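Local coordinates for RsbT co-antagonist protein RsbRA (Bacillus subtilis, PDB 2BNL), which regulates sigma-B activity in response to salt and heat stress as part of the stressosome, and stimulates the RsbT kinase toward RsbS in vitro, at residues T6-I11 / L95-M99; W22-K27 / Y42-S46; Y49-L53 / F119-N124; I67-A71 / E126-Y131; A71-V75 / Y131-W135. The contacts are given in a common frame with arbitrary orientation. Residue numbers count along the deposited sequence, not the author numbering.

Contact 1. Residues T6-I11 / L95-M99; sequences TVYQFI and LYTKM
Two helical segments, 6-11 and 95-99, cross at right angles (90°) with their axes 11.8 Å apart; the nearest CA pairs are F10-M99 (7.8 Å) and I11-L95 (8.7 Å). No hydrogen bond spans them. L95 (chi1 t, chi2 p) points at the N-terminal helix: its CD1 lies 3.7 Å from F10 CE2, while its CD2 is 4.4 Å from both V7 CG1 and I11 CG1. This perpendicular packing joins helix 5-13 to helix 81-100 within the all-helical, globin-like N-terminal domain of RsbRA. K98 contributes its aliphatic base, CB standing 4.1 Å from F10 CZ, before its chain leads away. M99, a selenomethionine, closes the segment with chi1 m, chi2 t and chi3 p. Its CG sits over a face of the F10 ring (F10 chi1 t), 3.5 Å from the centroid and 8° off the normal, a CH-pi contact; SE follows obliquely at 4.4 Å from that centroid as a Met-aromatic contact, and CE ends 4.1 Å from T6 CG2.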
# COMPACT_ATOMS: atom_id res chain seq x y z
N THR A 6 12.18 2.88 -17.17
CA THR A 6 12.76 4.07 -16.55
C THR A 6 13.08 3.88 -15.04
O THR A 6 14.17 4.15 -14.60
CB THR A 6 11.82 5.35 -16.78
OG1 THR A 6 11.74 5.58 -18.18
CG2 THR A 6 12.49 6.61 -16.17
N VAL A 7 12.12 3.38 -14.26
CA VAL A 7 12.31 3.18 -12.87
C VAL A 7 13.31 2.06 -12.66
O VAL A 7 14.22 2.15 -11.86
CB VAL A 7 10.95 2.92 -12.16
CG1 VAL A 7 11.09 2.41 -10.75
CG2 VAL A 7 10.07 4.25 -12.22
N TYR A 8 13.11 0.95 -13.38
CA TYR A 8 14.04 -0.20 -13.21
C TYR A 8 15.47 0.24 -13.41
O TYR A 8 16.36 -0.09 -12.60
CB TYR A 8 13.64 -1.38 -14.18
CG TYR A 8 14.48 -2.63 -14.02
CD1 TYR A 8 14.02 -3.70 -13.23
CD2 TYR A 8 15.80 -2.67 -14.51
CE1 TYR A 8 14.77 -4.81 -13.05
CE2 TYR A 8 16.61 -3.79 -14.30
CZ TYR A 8 16.08 -4.85 -13.58
OH TYR A 8 16.83 -5.95 -13.31
N GLN A 9 15.73 0.96 -14.50
CA GLN A 9 17.07 1.45 -14.79
C GLN A 9 17.68 2.35 -13.73
O GLN A 9 18.83 2.24 -13.41
CB GLN A 9 17.08 2.12 -16.13
CG GLN A 9 18.13 3.17 -16.27
CD GLN A 9 18.14 3.92 -17.63
OE1 GLN A 9 17.12 4.49 -18.13
NE2 GLN A 9 19.30 3.92 -18.20
N PHE A 10 16.86 3.19 -13.11
CA PHE A 10 17.35 4.01 -12.08
C PHE A 10 17.72 3.18 -10.87
O PHE A 10 18.76 3.38 -10.27
CB PHE A 10 16.33 5.14 -11.74
CG PHE A 10 16.86 6.10 -10.75
CD1 PHE A 10 17.46 7.28 -11.17
CD2 PHE A 10 16.82 5.82 -9.40
CE1 PHE A 10 17.97 8.17 -10.20
CE2 PHE A 10 17.34 6.69 -8.45
CZ PHE A 10 17.91 7.86 -8.84
N ILE A 11 16.91 2.21 -10.51
CA ILE A 11 17.26 1.31 -9.42
C ILE A 11 18.52 0.57 -9.73
O ILE A 11 19.40 0.55 -8.85
CB ILE A 11 16.12 0.33 -9.05
CG1 ILE A 11 14.88 1.14 -8.63
CG2 ILE A 11 16.58 -0.77 -8.00
CD1 ILE A 11 13.58 0.26 -8.75
N LEU A 95 12.64 7.21 -2.98
CA LEU A 95 13.15 7.03 -4.32
C LEU A 95 12.59 8.15 -5.24
O LEU A 95 13.30 8.74 -6.08
CB LEU A 95 12.77 5.62 -4.82
CG LEU A 95 12.89 5.49 -6.35
CD1 LEU A 95 14.38 5.44 -6.61
CD2 LEU A 95 12.25 4.29 -6.92
N TYR A 96 11.30 8.48 -5.06
CA TYR A 96 10.75 9.60 -5.75
C TYR A 96 11.58 10.90 -5.57
O TYR A 96 11.94 11.56 -6.53
CB TYR A 96 9.27 9.83 -5.40
CG TYR A 96 8.81 11.19 -5.84
CD1 TYR A 96 8.48 11.44 -7.20
CD2 TYR A 96 8.74 12.24 -4.94
CE1 TYR A 96 8.07 12.66 -7.60
CE2 TYR A 96 8.34 13.50 -5.36
CZ TYR A 96 7.99 13.67 -6.69
OH TYR A 96 7.55 14.88 -7.07
N THR A 97 11.88 11.25 -4.36
CA THR A 97 12.68 12.49 -4.06
C THR A 97 14.03 12.42 -4.83
O THR A 97 14.39 13.38 -5.49
CB THR A 97 12.89 12.57 -2.57
OG1 THR A 97 11.62 12.60 -1.91
CG2 THR A 97 13.67 13.85 -2.13
N LYS A 98 14.72 11.26 -4.79
CA LYS A 98 15.96 11.05 -5.53
C LYS A 98 15.77 11.26 -7.01
O LYS A 98 16.50 12.05 -7.63
CB LYS A 98 16.61 9.65 -5.34
CG LYS A 98 17.09 9.30 -3.96
CD LYS A 98 17.71 10.54 -3.25
CE LYS A 98 18.50 10.26 -1.93
NZ LYS A 98 18.75 11.59 -1.36
N MSE A 99 14.82 10.55 -7.58
CA MSE A 99 14.59 10.62 -9.02
C MSE A 99 14.08 11.97 -9.49
O MSE A 99 14.43 12.45 -10.58
CB MSE A 99 13.58 9.55 -9.43
CG MSE A 99 14.18 8.19 -9.34
SE MSE A 99 13.01 6.81 -10.17
CE MSE A 99 13.30 7.36 -12.18

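Contact 2. Residues W22-K27 / Y42-S46; sequences WTDTLK and YENIS
Helical segments 22-27 and 42-46 cross at 129° between their N-to-C directions, with axes 8.5 Å apart. The CA atoms of T23 and E43, 5.1 Å apart, set the register. Apolar packing centres on L26 (chi1 m, chi2 t), which points into the other helix: its CB lies 3.9 Å from Y42 CD1, and its CD1 reaches I45 CG2 at 3.9 Å. K27 CG adds a second aliphatic contact to the Y42 ring, 3.8 Å from CD2. L26 CD1 also touches Y42 O at 3.4 Å, a van der Waals contact. Among polar groups, S46 (chi1 m) turns its hydroxyl back on its own helix, OG donating to Y42 O at 3.0 Å. T23 (chi1 m) likewise bonds through OG1 to L19 O of its own helix; this OG1 lies 3.3 Å from S46 OG. T23 and S46, both short, lie at this close crossing. Helix 81-100 flanks the contact, with F91 stacked on W22. The arrangement is close packing of consecutive helices, 15-30 and 39-54, in a globin-like fold.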
# COMPACT_ATOMS: atom_id res chain seq x y z
N TRP A 22 17.22 3.18 2.10
CA TRP A 22 16.24 2.28 2.64
C TRP A 22 16.63 1.68 3.98
O TRP A 22 15.78 1.53 4.82
CB TRP A 22 15.85 1.23 1.58
CG TRP A 22 15.17 1.86 0.47
CD1 TRP A 22 14.67 3.11 0.44
CD2 TRP A 22 14.98 1.32 -0.85
NE1 TRP A 22 14.11 3.35 -0.80
CE2 TRP A 22 14.28 2.26 -1.59
CE3 TRP A 22 15.34 0.11 -1.46
CZ2 TRP A 22 13.93 2.05 -2.93
CZ3 TRP A 22 14.98 -0.08 -2.78
CH2 TRP A 22 14.29 0.88 -3.47
N THR A 23 17.92 1.40 4.18
CA THR A 23 18.40 0.94 5.46
C THR A 23 18.17 2.03 6.51
O THR A 23 17.70 1.78 7.60
CB THR A 23 19.91 0.49 5.35
OG1 THR A 23 19.98 -0.62 4.46
CG2 THR A 23 20.36 0.00 6.76
N ASP A 24 18.49 3.25 6.16
CA ASP A 24 18.26 4.39 7.05
C ASP A 24 16.83 4.64 7.35
O ASP A 24 16.48 5.02 8.46
CB ASP A 24 18.90 5.69 6.49
CG ASP A 24 20.43 5.63 6.48
OD1 ASP A 24 21.08 4.73 7.11
OD2 ASP A 24 20.99 6.46 5.75
N THR A 25 15.95 4.42 6.37
CA THR A 25 14.49 4.55 6.61
C THR A 25 14.04 3.52 7.62
O THR A 25 13.35 3.88 8.54
CB THR A 25 13.77 4.36 5.26
OG1 THR A 25 14.21 5.36 4.36
CG2 THR A 25 12.27 4.36 5.39
N LEU A 26 14.48 2.25 7.50
CA LEU A 26 14.12 1.20 8.45
C LEU A 26 14.58 1.53 9.83
O LEU A 26 13.84 1.40 10.79
CB LEU A 26 14.69 -0.16 8.03
CG LEU A 26 14.06 -0.77 6.78
CD1 LEU A 26 14.82 -1.90 6.31
CD2 LEU A 26 12.57 -1.23 7.00
N LYS A 27 15.79 2.01 9.92
CA LYS A 27 16.35 2.34 11.19
C LYS A 27 15.57 3.46 11.86
O LYS A 27 15.25 3.40 13.04
CB LYS A 27 17.80 2.70 11.00
CG LYS A 27 18.69 1.49 10.72
CD LYS A 27 20.14 1.95 10.34
CE LYS A 27 20.71 2.77 11.40
NZ LYS A 27 22.21 2.93 11.32
N TYR A 42 18.63 -4.77 9.20
CA TYR A 42 17.86 -3.83 8.32
C TYR A 42 18.49 -3.72 6.96
O TYR A 42 17.74 -3.69 5.91
CB TYR A 42 17.68 -2.47 9.02
CG TYR A 42 16.91 -2.52 10.33
CD1 TYR A 42 15.64 -3.05 10.40
CD2 TYR A 42 17.44 -2.02 11.51
CE1 TYR A 42 14.88 -3.09 11.58
CE2 TYR A 42 16.68 -2.09 12.69
CZ TYR A 42 15.42 -2.63 12.70
OH TYR A 42 14.72 -2.70 13.88
N GLU A 43 19.83 -3.70 6.91
CA GLU A 43 20.51 -3.75 5.62
C GLU A 43 20.12 -4.99 4.77
O GLU A 43 19.89 -4.90 3.60
CB GLU A 43 22.03 -3.64 5.81
CG GLU A 43 22.80 -3.68 4.52
CD GLU A 43 24.32 -3.74 4.69
OE1 GLU A 43 24.82 -2.96 5.52
OE2 GLU A 43 25.00 -4.64 4.06
N ASN A 44 20.04 -6.12 5.41
CA ASN A 44 19.71 -7.36 4.76
C ASN A 44 18.28 -7.35 4.23
O ASN A 44 17.99 -7.91 3.19
CB ASN A 44 19.93 -8.54 5.69
CG ASN A 44 21.36 -8.92 5.87
OD1 ASN A 44 22.28 -8.29 5.37
ND2 ASN A 44 21.56 -9.91 6.69
N ILE A 45 17.38 -6.75 4.97
CA ILE A 45 16.03 -6.48 4.45
C ILE A 45 15.99 -5.59 3.21
O ILE A 45 15.32 -5.94 2.23
CB ILE A 45 15.10 -5.85 5.53
CG1 ILE A 45 14.83 -6.85 6.64
CG2 ILE A 45 13.83 -5.34 4.87
CD1 ILE A 45 14.36 -6.23 7.88
N SER A 46 16.73 -4.48 3.23
CA SER A 46 16.82 -3.60 2.08
C SER A 46 17.41 -4.31 0.90
O SER A 46 16.96 -4.07 -0.20
CB SER A 46 17.61 -2.36 2.42
OG SER A 46 17.03 -1.89 3.63

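Contact 3. Residues Y49-L53 / F119-N124; sequences YIDIL and FFSPIN
In the globin-like helical domain, segment 49-53 of helix 39-54 meets segment 119-124 of the C-terminal helix across an 11.5 Å gap between axes, at 117°. The nearest CA pair is L53-I123, at 7.7 Å. P122, its N lacking a bond to the preceding turn, kinks segment 119-124. L53 (chi1 m, chi2 t) is the main bump, lodged in a hollow lined by two rings and an isoleucine: its CD1 is 3.6 Å from F120 CE1, and its CD2 lies 4.0 Å from F119 CE2 and 3.7 Å from I123 CD1. F119 (chi1 t) brings its edge to the backbone, CZ being 3.4 Å from L53 O. I52 packs beside this hollow, CG2 to I123 CG2 3.7 Å. Y49 (chi1 t) extends past F120, with CE2 4.0 Å from F120 CE1, and F91 meets its ring edge-to-face. Y49 OH donates to N124 OD1 at 2.7 Å, and a water bridges the same side chains, donating to Y49 OH (2.8 Å) and accepting from N124 ND2 (2.9 Å).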
# COMPACT_ATOMS: atom_id res chain seq x y z
N TYR A 49 14.97 -6.83 -0.50
CA TYR A 49 13.93 -6.03 -1.30
C TYR A 49 14.41 -5.53 -2.65
O TYR A 49 13.73 -5.70 -3.67
CB TYR A 49 13.51 -4.85 -0.49
CG TYR A 49 12.37 -4.08 -1.05
CD1 TYR A 49 11.10 -4.64 -1.11
CD2 TYR A 49 12.53 -2.80 -1.46
CE1 TYR A 49 10.00 -3.92 -1.57
CE2 TYR A 49 11.40 -2.06 -1.95
CZ TYR A 49 10.15 -2.64 -1.99
OH TYR A 49 9.09 -1.87 -2.40
N ILE A 50 15.61 -4.93 -2.67
CA ILE A 50 16.16 -4.52 -3.95
C ILE A 50 16.27 -5.74 -4.95
O ILE A 50 16.04 -5.56 -6.14
CB ILE A 50 17.55 -3.80 -3.83
CG1 ILE A 50 17.45 -2.51 -3.03
CG2 ILE A 50 18.08 -3.17 -5.19
CD1 ILE A 50 18.85 -1.90 -2.34
N ASP A 51 16.71 -6.88 -4.46
CA ASP A 51 16.88 -8.09 -5.26
C ASP A 51 15.51 -8.52 -5.85
O ASP A 51 15.47 -8.90 -6.99
CB ASP A 51 17.39 -9.26 -4.45
CG ASP A 51 18.90 -9.20 -4.19
OD1 ASP A 51 19.57 -8.26 -4.63
OD2 ASP A 51 19.35 -10.15 -3.54
N ILE A 52 14.45 -8.38 -5.08
CA ILE A 52 13.05 -8.50 -5.58
C ILE A 52 12.71 -7.54 -6.71
O ILE A 52 12.21 -7.97 -7.77
CB ILE A 52 11.99 -8.43 -4.47
CG1 ILE A 52 12.10 -9.66 -3.55
CG2 ILE A 52 10.61 -8.22 -5.04
CD1 ILE A 52 11.63 -9.43 -2.10
N LEU A 53 13.09 -6.30 -6.54
CA LEU A 53 12.81 -5.29 -7.52
C LEU A 53 13.51 -5.64 -8.81
O LEU A 53 12.91 -5.54 -9.88
CB LEU A 53 13.22 -3.90 -7.00
CG LEU A 53 12.58 -3.39 -5.75
CD1 LEU A 53 13.17 -1.98 -5.43
CD2 LEU A 53 11.14 -3.38 -5.69
N PHE A 119 5.39 0.28 -11.11
CA PHE A 119 6.43 -0.72 -10.80
C PHE A 119 6.28 -1.36 -9.42
O PHE A 119 6.32 -2.57 -9.29
CB PHE A 119 7.77 -0.09 -11.03
CG PHE A 119 8.91 -0.98 -10.74
CD1 PHE A 119 9.16 -2.05 -11.53
CD2 PHE A 119 9.64 -0.83 -9.55
CE1 PHE A 119 10.29 -2.93 -11.25
CE2 PHE A 119 10.66 -1.68 -9.24
CZ PHE A 119 11.03 -2.71 -10.09
N PHE A 120 6.13 -0.54 -8.37
CA PHE A 120 6.18 -0.98 -7.01
C PHE A 120 4.88 -1.55 -6.48
O PHE A 120 4.91 -2.48 -5.69
CB PHE A 120 6.54 0.25 -6.13
CG PHE A 120 8.00 0.51 -6.06
CD1 PHE A 120 8.82 -0.20 -5.21
CD2 PHE A 120 8.61 1.42 -6.94
CE1 PHE A 120 10.22 0.12 -5.14
CE2 PHE A 120 10.02 1.66 -6.84
CZ PHE A 120 10.77 0.99 -5.97
N SER A 121 3.74 -0.98 -6.91
CA SER A 121 2.44 -1.33 -6.31
C SER A 121 2.17 -2.87 -6.32
O SER A 121 1.99 -3.44 -5.29
CB SER A 121 1.23 -0.57 -6.96
OG SER A 121 0.10 -0.78 -6.16
N PRO A 122 2.27 -3.53 -7.48
CA PRO A 122 2.05 -5.02 -7.46
C PRO A 122 3.08 -5.88 -6.64
O PRO A 122 2.76 -6.93 -6.10
CB PRO A 122 2.09 -5.38 -8.96
CG PRO A 122 2.82 -4.27 -9.65
CD PRO A 122 2.63 -3.00 -8.81
N ILE A 123 4.32 -5.40 -6.59
CA ILE A 123 5.33 -6.02 -5.73
C ILE A 123 4.97 -5.90 -4.28
O ILE A 123 4.89 -6.88 -3.53
CB ILE A 123 6.69 -5.37 -5.94
CG1 ILE A 123 7.15 -5.53 -7.35
CG2 ILE A 123 7.71 -5.90 -4.96
CD1 ILE A 123 8.43 -4.64 -7.83
N ASN A 124 4.68 -4.66 -3.86
CA ASN A 124 4.32 -4.45 -2.45
C ASN A 124 3.06 -5.15 -2.02
O ASN A 124 3.00 -5.62 -0.90
CB ASN A 124 4.20 -2.92 -2.10
CG ASN A 124 5.53 -2.19 -2.24
OD1 ASN A 124 6.60 -2.85 -2.22
ND2 ASN A 124 5.47 -0.89 -2.40
O HOH W 1 7.94 0.62 -2.14

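Contact 4. Residues I67-A71 / E126-Y131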
# COMPACT_ATOMS: atom_id res chain seq x y z
N ILE A 67 9.95 -13.02 -2.56
CA ILE A 67 8.85 -12.37 -1.90
C ILE A 67 8.41 -13.11 -0.66
O ILE A 67 8.16 -12.52 0.38
CB ILE A 67 7.66 -12.03 -2.90
CG1 ILE A 67 8.13 -10.89 -3.79
CG2 ILE A 67 6.47 -11.50 -2.12
CD1 ILE A 67 7.16 -10.49 -4.97
N SER A 68 8.21 -14.38 -0.83
CA SER A 68 7.66 -15.20 0.23
C SER A 68 8.67 -15.29 1.39
O SER A 68 8.26 -15.21 2.60
CB SER A 68 7.38 -16.60 -0.33
OG SER A 68 7.38 -17.53 0.67
N GLU A 69 9.93 -15.48 1.06
CA GLU A 69 11.00 -15.45 2.05
C GLU A 69 11.14 -14.12 2.80
O GLU A 69 11.36 -14.12 4.04
CB GLU A 69 12.32 -15.79 1.45
CG GLU A 69 13.25 -16.31 2.55
CD GLU A 69 13.18 -17.87 2.91
OE1 GLU A 69 12.17 -18.47 3.46
OE2 GLU A 69 14.26 -18.51 2.64
N LEU A 70 11.09 -13.01 2.06
CA LEU A 70 11.19 -11.72 2.73
C LEU A 70 10.03 -11.53 3.73
O LEU A 70 10.24 -11.03 4.86
CB LEU A 70 11.21 -10.57 1.76
CG LEU A 70 11.17 -9.13 2.30
CD1 LEU A 70 12.27 -9.00 3.18
CD2 LEU A 70 11.37 -8.15 1.22
N ALA A 71 8.80 -11.90 3.32
CA ALA A 71 7.60 -11.66 4.16
C ALA A 71 7.64 -12.52 5.40
O ALA A 71 7.34 -12.05 6.51
CB ALA A 71 6.34 -11.92 3.33
N GLU A 126 1.91 -7.89 -3.15
CA GLU A 126 2.24 -9.32 -3.10
C GLU A 126 3.04 -9.58 -1.81
O GLU A 126 2.91 -10.60 -1.17
CB GLU A 126 3.10 -9.67 -4.29
CG GLU A 126 3.25 -11.15 -4.50
CD GLU A 126 1.90 -11.85 -4.66
OE1 GLU A 126 1.07 -11.24 -5.34
OE2 GLU A 126 1.67 -12.91 -4.00
N ILE A 127 3.95 -8.70 -1.49
CA ILE A 127 4.56 -8.79 -0.18
C ILE A 127 3.55 -8.78 0.99
O ILE A 127 3.65 -9.60 1.96
CB ILE A 127 5.73 -7.74 0.02
CG1 ILE A 127 6.89 -7.96 -0.93
CG2 ILE A 127 6.18 -7.68 1.51
CD1 ILE A 127 7.85 -6.80 -1.01
N PHE A 128 2.63 -7.83 0.96
CA PHE A 128 1.64 -7.75 2.03
C PHE A 128 0.88 -9.12 2.07
O PHE A 128 0.59 -9.67 3.13
CB PHE A 128 0.65 -6.59 1.83
CG PHE A 128 1.25 -5.24 1.76
CD1 PHE A 128 2.43 -4.95 2.40
CD2 PHE A 128 0.63 -4.25 1.11
CE1 PHE A 128 2.99 -3.69 2.32
CE2 PHE A 128 1.13 -2.96 1.07
CZ PHE A 128 2.38 -2.72 1.67
N ASN A 129 0.49 -9.61 0.88
CA ASN A 129 -0.26 -10.88 0.81
C ASN A 129 0.49 -12.02 1.49
O ASN A 129 -0.07 -12.78 2.23
CB ASN A 129 -0.57 -11.18 -0.65
CG ASN A 129 -1.63 -12.26 -0.83
OD1 ASN A 129 -2.72 -12.20 -0.28
ND2 ASN A 129 -1.29 -13.28 -1.61
N GLN A 130 1.79 -12.11 1.23
CA GLN A 130 2.63 -13.26 1.75
C GLN A 130 2.88 -13.09 3.23
O GLN A 130 2.90 -14.03 3.97
CB GLN A 130 3.94 -13.34 0.98
CG GLN A 130 3.74 -13.95 -0.39
CD GLN A 130 3.14 -15.38 -0.37
OE1 GLN A 130 3.56 -16.25 0.37
NE2 GLN A 130 2.28 -15.62 -1.26
N TYR A 131 2.92 -11.84 3.65
CA TYR A 131 3.00 -11.53 5.08
C TYR A 131 1.79 -12.13 5.84
O TYR A 131 1.90 -12.87 6.88
CB TYR A 131 3.06 -10.01 5.27
CG TYR A 131 3.23 -9.65 6.70
CD1 TYR A 131 4.52 -9.35 7.21
CD2 TYR A 131 2.19 -9.69 7.56
CE1 TYR A 131 4.69 -9.02 8.58
CE2 TYR A 131 2.36 -9.36 8.94
CZ TYR A 131 3.61 -9.02 9.41
OH TYR A 131 3.76 -8.81 10.78
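I67 CG2 packs against the I127 side chain, 3.8 Å from its CG1, and also reaches Q130 CG at 4.1 Å, while I67 CD1 lies 4.0 Å from E126 CG. The contact is a close helix-helix crossing in the globin-like N-terminal domain, between helix 64-76 and the C-terminal helix 109-135: the segment axes approach to 8.3 Å with a signed crossing angle of -58°. CA separations narrow along the interface, from 5.8 Å for I67-I127 and 5.6 Å for S68-Q130 to 4.7 Å for A71-Y131. The small methyl of A71 accounts for the tight end: its CA-to-CB bond points toward the other helix, and CB lies against the backbone there. L70 adds a looser contact, its CD2 being 4.4 Å from I127 CD1. On the outer side, S68 CB approaches Q130 OE1 at 3.9 Å, and no hydrogen bond joins the segments. Segment 126-131 also faces the second subunit: E126, whose CG packs on I67, forms a salt bridge with K82 of that subunit, and F128 meets F128 of the second subunit. At the closest point, A71 CB rests 3.4 Å from Y131 N and 3.6 Å from Q130 CB.

Contact 5. Residues A71-V75 / Y131-W135; sequences ALRAV and YSISW
Segment 71-75 is helical and crosses segment 131-135 of the C-terminal helix at -66°, with axes 8.7 Å apart. The register is set by A71-Y131, whose CA atoms are 4.7 Å apart, and by L72-S134, at 6.1 Å. A71 points toward the partner and makes the tightest backbone approach, with CB 3.4 Å from Y131 N and 4.3 Å from Y131 CB. L72 has its CA-to-CB bond directed away overall, but with chi1 t and chi2 p its CD1 comes within 4.0 Å of S134 OG; that hydroxyl is hydrogen-bonded to Q130 O in its own helix. A74, one turn beyond A71, presents CB to the edge of the Y131 ring, 4.3 Å from CE1. V75 (chi1 t) makes the most extensive contact of its segment. Its CG2 lies over a face of the Y131 ring (Y131 chi1 t), 3.6 Å from the centroid and 17° off the normal, a CH-pi contact, and is 4.2 Å from S134 CB. Its CG1 reaches W135 CZ2 at 3.6 Å. No hydrogen bond crosses; this is apolar packing of helix 64-76 against the C-terminal part of helix 109-135 in the globin-like domain. Beyond it, Y131 OH bonds to L79 O and the ring touches M81 and L84 of helix 81-100, R73 forms a salt bridge with E48 of helix 39-54, and S132 packs on Y131 of the second subunit.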
# COMPACT_ATOMS: atom_id res chain seq x y z
N ALA A 71 8.80 -11.90 3.32
CA ALA A 71 7.60 -11.66 4.16
C ALA A 71 7.64 -12.52 5.40
O ALA A 71 7.34 -12.05 6.51
CB ALA A 71 6.34 -11.92 3.33
N LEU A 72 7.99 -13.77 5.23
CA LEU A 72 8.14 -14.70 6.33
C LEU A 72 9.18 -14.28 7.36
O LEU A 72 8.95 -14.32 8.56
CB LEU A 72 8.48 -16.09 5.80
CG LEU A 72 8.65 -17.24 6.77
CD1 LEU A 72 7.46 -17.48 7.63
CD2 LEU A 72 9.15 -18.52 6.15
N ARG A 73 10.31 -13.78 6.87
CA ARG A 73 11.35 -13.26 7.77
C ARG A 73 10.82 -12.07 8.53
O ARG A 73 11.05 -11.95 9.76
CB ARG A 73 12.58 -12.83 6.93
CG ARG A 73 13.83 -12.51 7.66
CD ARG A 73 14.97 -12.03 6.57
NE ARG A 73 15.66 -10.93 7.22
CZ ARG A 73 16.64 -10.11 6.75
NH1 ARG A 73 17.07 -10.18 5.43
NH2 ARG A 73 17.16 -9.17 7.64
N ALA A 74 10.15 -11.16 7.83
CA ALA A 74 9.53 -10.03 8.51
C ALA A 74 8.61 -10.39 9.72
O ALA A 74 8.72 -9.83 10.83
CB ALA A 74 8.82 -9.07 7.51
N VAL A 75 7.71 -11.31 9.47
CA VAL A 75 6.91 -11.92 10.52
C VAL A 75 7.79 -12.46 11.61
O VAL A 75 7.54 -12.10 12.79
CB VAL A 75 6.01 -13.03 9.95
CG1 VAL A 75 5.25 -13.80 11.15
CG2 VAL A 75 5.03 -12.43 8.96
N TYR A 131 2.92 -11.84 3.65
CA TYR A 131 3.00 -11.53 5.08
C TYR A 131 1.79 -12.13 5.84
O TYR A 131 1.90 -12.87 6.88
CB TYR A 131 3.06 -10.01 5.27
CG TYR A 131 3.23 -9.65 6.70
CD1 TYR A 131 4.52 -9.35 7.21
CD2 TYR A 131 2.19 -9.69 7.56
CE1 TYR A 131 4.69 -9.02 8.58
CE2 TYR A 131 2.36 -9.36 8.94
CZ TYR A 131 3.61 -9.02 9.41
OH TYR A 131 3.76 -8.81 10.78
N SER A 132 0.60 -11.79 5.35
CA SER A 132 -0.66 -12.22 5.95
C SER A 132 -0.80 -13.75 5.86
O SER A 132 -1.21 -14.38 6.82
CB SER A 132 -1.89 -11.51 5.26
OG SER A 132 -3.13 -11.84 5.92
N ILE A 133 -0.46 -14.31 4.71
CA ILE A 133 -0.54 -15.75 4.44
C ILE A 133 0.33 -16.47 5.39
O ILE A 133 -0.08 -17.50 5.87
CB ILE A 133 -0.26 -16.12 2.98
CG1 ILE A 133 -1.47 -15.82 2.14
CG2 ILE A 133 0.18 -17.58 2.83
CD1 ILE A 133 -1.21 -15.82 0.64
N SER A 134 1.47 -15.91 5.79
CA SER A 134 2.33 -16.61 6.75
C SER A 134 1.51 -16.98 8.00
O SER A 134 1.76 -18.01 8.68
CB SER A 134 3.55 -15.81 7.03
OG SER A 134 4.36 -15.81 5.83
N TRP A 135 0.45 -16.23 8.27
CA TRP A 135 -0.42 -16.50 9.46
C TRP A 135 -1.62 -17.40 9.14
O TRP A 135 -1.83 -18.39 9.86
CB TRP A 135 -0.89 -15.21 10.06
CG TRP A 135 0.19 -14.40 10.76
CD1 TRP A 135 0.69 -13.14 10.37
CD2 TRP A 135 0.90 -14.76 11.97
NE1 TRP A 135 1.57 -12.67 11.33
CE2 TRP A 135 1.73 -13.65 12.32
CE3 TRP A 135 0.81 -15.83 12.86
CZ2 TRP A 135 2.56 -13.66 13.51
CZ3 TRP A 135 1.63 -15.82 14.06
CH2 TRP A 135 2.50 -14.75 14.34

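From the N terminus, contact 1 opens first, on helix 5-13, and closes on helix 81-100. Contact 2 lies wholly within that span, joining helices 15-30 and 39-54. Contact 3 opens later on helix 39-54, and contacts 4 and 5 on helix 64-76; all three close on helix 109-135, beyond the end of contact 1, and therefore cross it. Contact 3 also crosses contacts 4 and 5, which share A71 and Y131. Direct packing connects the set: L95 CD2 lies 3.5 Å from F120 CE2, W22 CZ3 3.5 Å from I50 CG1, and Y49 CE1 3.6 Å from I127 CD1. Contacts 1 and 5 stand about 27 Å apart between centres.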